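PDB 5GKM: AT5g51070/K3K7_27 from Arabidopsis thaliana, which is a Clp-family chaperone, represented here by its N-terminal domain, and probably binds and hydrolyses ATP through AAA modules outside this fragment. Local coordinates for residues A65-D76 and S134-L142. Residues are numbered along the deposited sequence; the frame is centred on the assembly and turned at random.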
loop_
_atom_site.group_PDB
_atom_site.type_symbol
_atom_site.label_atom_id
_atom_site.label_comp_id
_atom_site.label_asym_id
_atom_site.label_seq_id
_atom_site.Cartn_x
_atom_site.Cartn_y
_atom_site.Cartn_z
ATOM N N ALA A 65 -3.256 6.508 12.857
ATOM C CA ALA A 65 -4.222 7.103 12.029
ATOM C C ALA A 65 -5.194 6.081 11.545
ATOM O O ALA A 65 -6.349 6.324 11.515
ATOM C CB ALA A 65 -3.549 7.787 10.852
ATOM N N VAL A 66 -4.678 4.942 11.108
ATOM C CA VAL A 66 -5.547 3.952 10.534
ATOM C C VAL A 66 -6.560 3.385 11.546
ATOM O O VAL A 66 -7.707 3.177 11.248
ATOM C CB VAL A 66 -4.728 2.835 9.864
ATOM C CG1 VAL A 66 -5.610 1.656 9.495
ATOM C CG2 VAL A 66 -4.111 3.371 8.580
ATOM N N TRP A 67 -6.047 3.105 12.702
ATOM C CA TRP A 67 -6.880 2.596 13.732
ATOM C C TRP A 67 -7.971 3.594 14.050
ATOM O O TRP A 67 -9.162 3.261 14.062
ATOM C CB TRP A 67 -6.052 2.289 14.981
ATOM C CG TRP A 67 -6.944 1.850 16.117
ATOM C CD1 TRP A 67 -7.311 2.571 17.216
ATOM C CD2 TRP A 67 -7.627 0.573 16.267
ATOM N NE1 TRP A 67 -8.135 1.867 18.012
ATOM C CE2 TRP A 67 -8.373 0.666 17.511
ATOM C CE3 TRP A 67 -7.671 -0.596 15.554
ATOM C CZ2 TRP A 67 -9.151 -0.379 17.970
ATOM C CZ3 TRP A 67 -8.468 -1.633 16.026
ATOM C CH2 TRP A 67 -9.193 -1.515 17.212
ATOM N N SER A 68 -7.564 4.848 14.173
ATOM C CA SER A 68 -8.519 5.847 14.519
ATOM C C SER A 68 -9.622 5.998 13.479
ATOM O O SER A 68 -10.795 6.050 13.793
ATOM C CB SER A 68 -7.791 7.152 14.736
ATOM O OG SER A 68 -8.734 8.121 15.025
ATOM N N ILE A 69 -9.233 6.050 12.233
ATOM C CA ILE A 69 -10.208 6.291 11.181
ATOM C C ILE A 69 -11.265 5.217 11.017
ATOM O O ILE A 69 -12.411 5.516 10.901
ATOM C CB ILE A 69 -9.491 6.583 9.824
ATOM C CG1 ILE A 69 -8.679 7.840 9.956
ATOM C CG2 ILE A 69 -10.466 6.796 8.694
ATOM C CD1 ILE A 69 -7.659 7.987 8.883
ATOM N N TRP A 70 -10.822 3.977 11.018
ATOM C CA TRP A 70 -11.665 2.830 10.796
ATOM C C TRP A 70 -12.198 2.149 12.035
ATOM O O TRP A 70 -13.164 1.425 11.922
ATOM C CB TRP A 70 -10.952 1.791 9.920
ATOM C CG TRP A 70 -10.985 2.204 8.477
ATOM C CD1 TRP A 70 -11.994 1.954 7.567
ATOM C CD2 TRP A 70 -10.046 3.045 7.759
ATOM N NE1 TRP A 70 -11.741 2.525 6.368
ATOM C CE2 TRP A 70 -10.599 3.208 6.413
ATOM C CE3 TRP A 70 -8.847 3.611 8.046
ATOM C CZ2 TRP A 70 -9.963 3.957 5.457
ATOM C CZ3 TRP A 70 -8.229 4.357 7.076
ATOM C CH2 TRP A 70 -8.788 4.544 5.811
ATOM N N ASP A 71 -11.528 2.304 13.181
ATOM C CA ASP A 71 -11.931 1.524 14.356
ATOM C C ASP A 71 -12.450 2.214 15.611
ATOM O O ASP A 71 -13.011 1.563 16.463
ATOM C CB ASP A 71 -10.852 0.525 14.727
ATOM C CG ASP A 71 -10.888 -0.717 13.865
ATOM O OD1 ASP A 71 -10.274 -0.718 12.806
ATOM O OD2 ASP A 71 -11.563 -1.659 14.245
ATOM N N GLU A 72 -12.270 3.523 15.713
ATOM C CA GLU A 72 -12.673 4.216 16.929
ATOM C C GLU A 72 -14.110 4.776 16.913
ATOM O O GLU A 72 -14.620 5.093 17.930
ATOM C CB GLU A 72 -11.652 5.291 17.261
ATOM C CG GLU A 72 -10.333 4.669 17.747
ATOM C CD GLU A 72 -10.364 4.205 19.225
ATOM O OE1 GLU A 72 -11.412 3.922 19.727
ATOM O OE2 GLU A 72 -9.343 4.174 19.860
ATOM N N ALA A 73 -14.691 4.897 15.714
ATOM C CA ALA A 73 -16.081 5.264 15.533
ATOM C C ALA A 73 -16.845 4.285 14.603
ATOM O O ALA A 73 -16.759 3.118 14.795
ATOM C CB ALA A 73 -16.215 6.703 15.080
ATOM N N ASN A 74 -17.606 4.782 13.635
ATOM C CA ASN A 74 -18.280 3.871 12.747
ATOM C C ASN A 74 -17.328 3.173 11.774
ATOM O O ASN A 74 -16.357 3.747 11.391
ATOM C CB ASN A 74 -19.404 4.555 11.984
ATOM C CG ASN A 74 -20.517 5.018 12.879
ATOM O OD1 ASN A 74 -20.923 4.315 13.746
ATOM N ND2 ASN A 74 -21.038 6.190 12.606
ATOM N N SER A 75 -17.665 1.952 11.417
ATOM C CA SER A 75 -16.969 1.173 10.422
ATOM C C SER A 75 -17.257 1.652 9.007
ATOM O O SER A 75 -18.112 2.452 8.793
ATOM C CB SER A 75 -17.294 -0.303 10.550
ATOM O OG SER A 75 -18.634 -0.588 10.355
ATOM N N ASP A 76 -16.477 1.158 8.047
ATOM C CA ASP A 76 -16.537 1.649 6.686
ATOM C C ASP A 76 -17.455 0.771 5.837
ATOM O O ASP A 76 -17.186 -0.389 5.639
ATOM C CB ASP A 76 -15.108 1.621 6.120
ATOM C CG ASP A 76 -14.965 2.292 4.752
ATOM O OD1 ASP A 76 -15.953 2.533 4.093
ATOM O OD2 ASP A 76 -13.840 2.578 4.356
ATOM N N SER A 134 -9.420 5.351 0.508
ATOM C CA SER A 134 -8.869 4.996 1.800
ATOM C C SER A 134 -7.491 5.551 2.053
ATOM O O SER A 134 -7.270 6.075 3.075
ATOM C CB SER A 134 -8.883 3.482 1.998
ATOM O OG SER A 134 -10.180 3.007 1.838
ATOM N N ALA A 135 -6.611 5.470 1.092
ATOM C CA ALA A 135 -5.264 5.997 1.328
ATOM C C ALA A 135 -5.245 7.481 1.616
ATOM O O ALA A 135 -4.546 7.929 2.458
ATOM C CB ALA A 135 -4.341 5.682 0.151
ATOM N N GLY A 136 -6.057 8.193 0.878
ATOM C CA GLY A 136 -6.197 9.597 1.068
ATOM C C GLY A 136 -6.664 9.966 2.437
ATOM O O GLY A 136 -6.223 10.948 2.931
ATOM N N ARG A 137 -7.552 9.193 3.011
ATOM C CA ARG A 137 -8.011 9.539 4.334
ATOM C C ARG A 137 -6.896 9.494 5.353
ATOM O O ARG A 137 -6.825 10.309 6.207
ATOM C CB ARG A 137 -9.124 8.621 4.762
ATOM C CG ARG A 137 -10.336 8.669 3.864
ATOM C CD ARG A 137 -11.341 7.612 4.231
ATOM N NE ARG A 137 -12.063 7.962 5.418
ATOM C CZ ARG A 137 -12.952 7.172 6.001
ATOM N NH1 ARG A 137 -13.222 5.993 5.487
ATOM N NH2 ARG A 137 -13.591 7.552 7.089
ATOM N N VAL A 138 -6.061 8.480 5.267
ATOM C CA VAL A 138 -4.932 8.387 6.133
ATOM C C VAL A 138 -3.929 9.525 5.927
ATOM O O VAL A 138 -3.470 10.094 6.843
ATOM C CB VAL A 138 -4.193 7.063 5.897
ATOM C CG1 VAL A 138 -2.982 6.926 6.782
ATOM C CG2 VAL A 138 -5.120 5.904 6.081
ATOM N N LEU A 139 -3.628 9.820 4.668
ATOM C CA LEU A 139 -2.696 10.873 4.390
ATOM C C LEU A 139 -3.227 12.220 4.893
ATOM O O LEU A 139 -2.501 13.005 5.396
ATOM C CB LEU A 139 -2.283 10.897 2.920
ATOM C CG LEU A 139 -1.531 9.655 2.460
ATOM C CD1 LEU A 139 -1.277 9.716 0.968
ATOM C CD2 LEU A 139 -0.190 9.503 3.130
ATOM N N LYS A 140 -4.512 12.415 4.744
ATOM C CA LYS A 140 -5.103 13.646 5.214
ATOM C C LYS A 140 -4.958 13.759 6.719
ATOM O O LYS A 140 -4.661 14.784 7.222
ATOM C CB LYS A 140 -6.561 13.757 4.805
ATOM C CG LYS A 140 -7.239 15.025 5.300
ATOM C CD LYS A 140 -8.659 15.136 4.805
ATOM C CE LYS A 140 -9.176 16.569 4.954
ATOM N NZ LYS A 140 -10.608 16.604 5.343
ATOM N N ARG A 141 -5.174 12.666 7.408
ATOM C CA ARG A 141 -5.019 12.663 8.828
ATOM C C ARG A 141 -3.582 12.936 9.224
ATOM O O ARG A 141 -3.324 13.552 10.207
ATOM C CB ARG A 141 -5.559 11.371 9.432
ATOM C CG ARG A 141 -5.381 11.238 10.913
ATOM C CD ARG A 141 -6.404 12.115 11.631
ATOM N NE ARG A 141 -7.790 11.722 11.457
ATOM C CZ ARG A 141 -8.458 10.953 12.299
ATOM N NH1 ARG A 141 -7.850 10.468 13.345
ATOM N NH2 ARG A 141 -9.698 10.648 12.093
ATOM N N LEU A 142 -2.641 12.464 8.435
ATOM C CA LEU A 142 -1.231 12.724 8.685
ATOM C C LEU A 142 -0.749 14.091 8.185
ATOM O O LEU A 142 0.348 14.411 8.402
ATOM C CB LEU A 142 -0.346 11.618 8.111
ATOM C CG LEU A 142 -0.637 10.214 8.604
ATOM C CD1 LEU A 142 0.078 9.129 7.828
ATOM C CD2 LEU A 142 -0.272 10.111 10.058
HETATM O O HOH W 1 -12.401 4.334 2.816
#
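Ala-65 faces the helix of 134-142 where the two backbones come nearest, its CB resting 3.9 Å from CG of Arg-141 and also touching CD2 of Leu-142 and CG1 of Val-138. The next residue, Val-66, lays CG2 against CG2 of Val-138 at 3.7 Å, while its side chain also reaches Leu-28. Ser-68 OG takes a hydrogen bond of 3.0 Å from NH1 of Arg-141; the oxygen lies near the guanidinium plane, and the N-H...O angle is 155°. The Arg-141 chain, bent at chi2 and chi3, brings the guanidinium round to the serine. Ile-69 divides its branches between two arginines: CG1 lies over one face of the Arg-141 guanidinium, CG2, anti to the backbone N, covers one face of the Arg-137 guanidinium, and CD1 runs in to Val-138 CA at 3.9 Å. The side chain of Val-138 fits as a knob into the hole between Ala-65, Val-66, Ile-69 and Trp-70. This packing, with helix directions 120° apart, joins helix 59-71 to helix 134-142 within the all-helical Clp N-terminal (Clp R) domain; Leu-39 of helix 35-45 also touches the knob. Trp-70 presents its ring edge, CZ3 meeting Val-138 CG2 at 3.6 Å and CH2 approaching the carbonyl O of Ser-134. The indole NE1 donates a nearly in-plane hydrogen bond of 2.9 Å to the anti lone pair of Asp-76 OD2, tying the loop back to the ring. That oxygen forms a long salt bridge, 3.7 Å, with NH1 of Arg-137 and accepts a hydrogen bond from a water, which also donates to Ser-134 OG and accepts from the same NH1. Asp-132 bonds Ser-134 OG as well, and Lys-78 pairs with the other carboxylate oxygen of Asp-76.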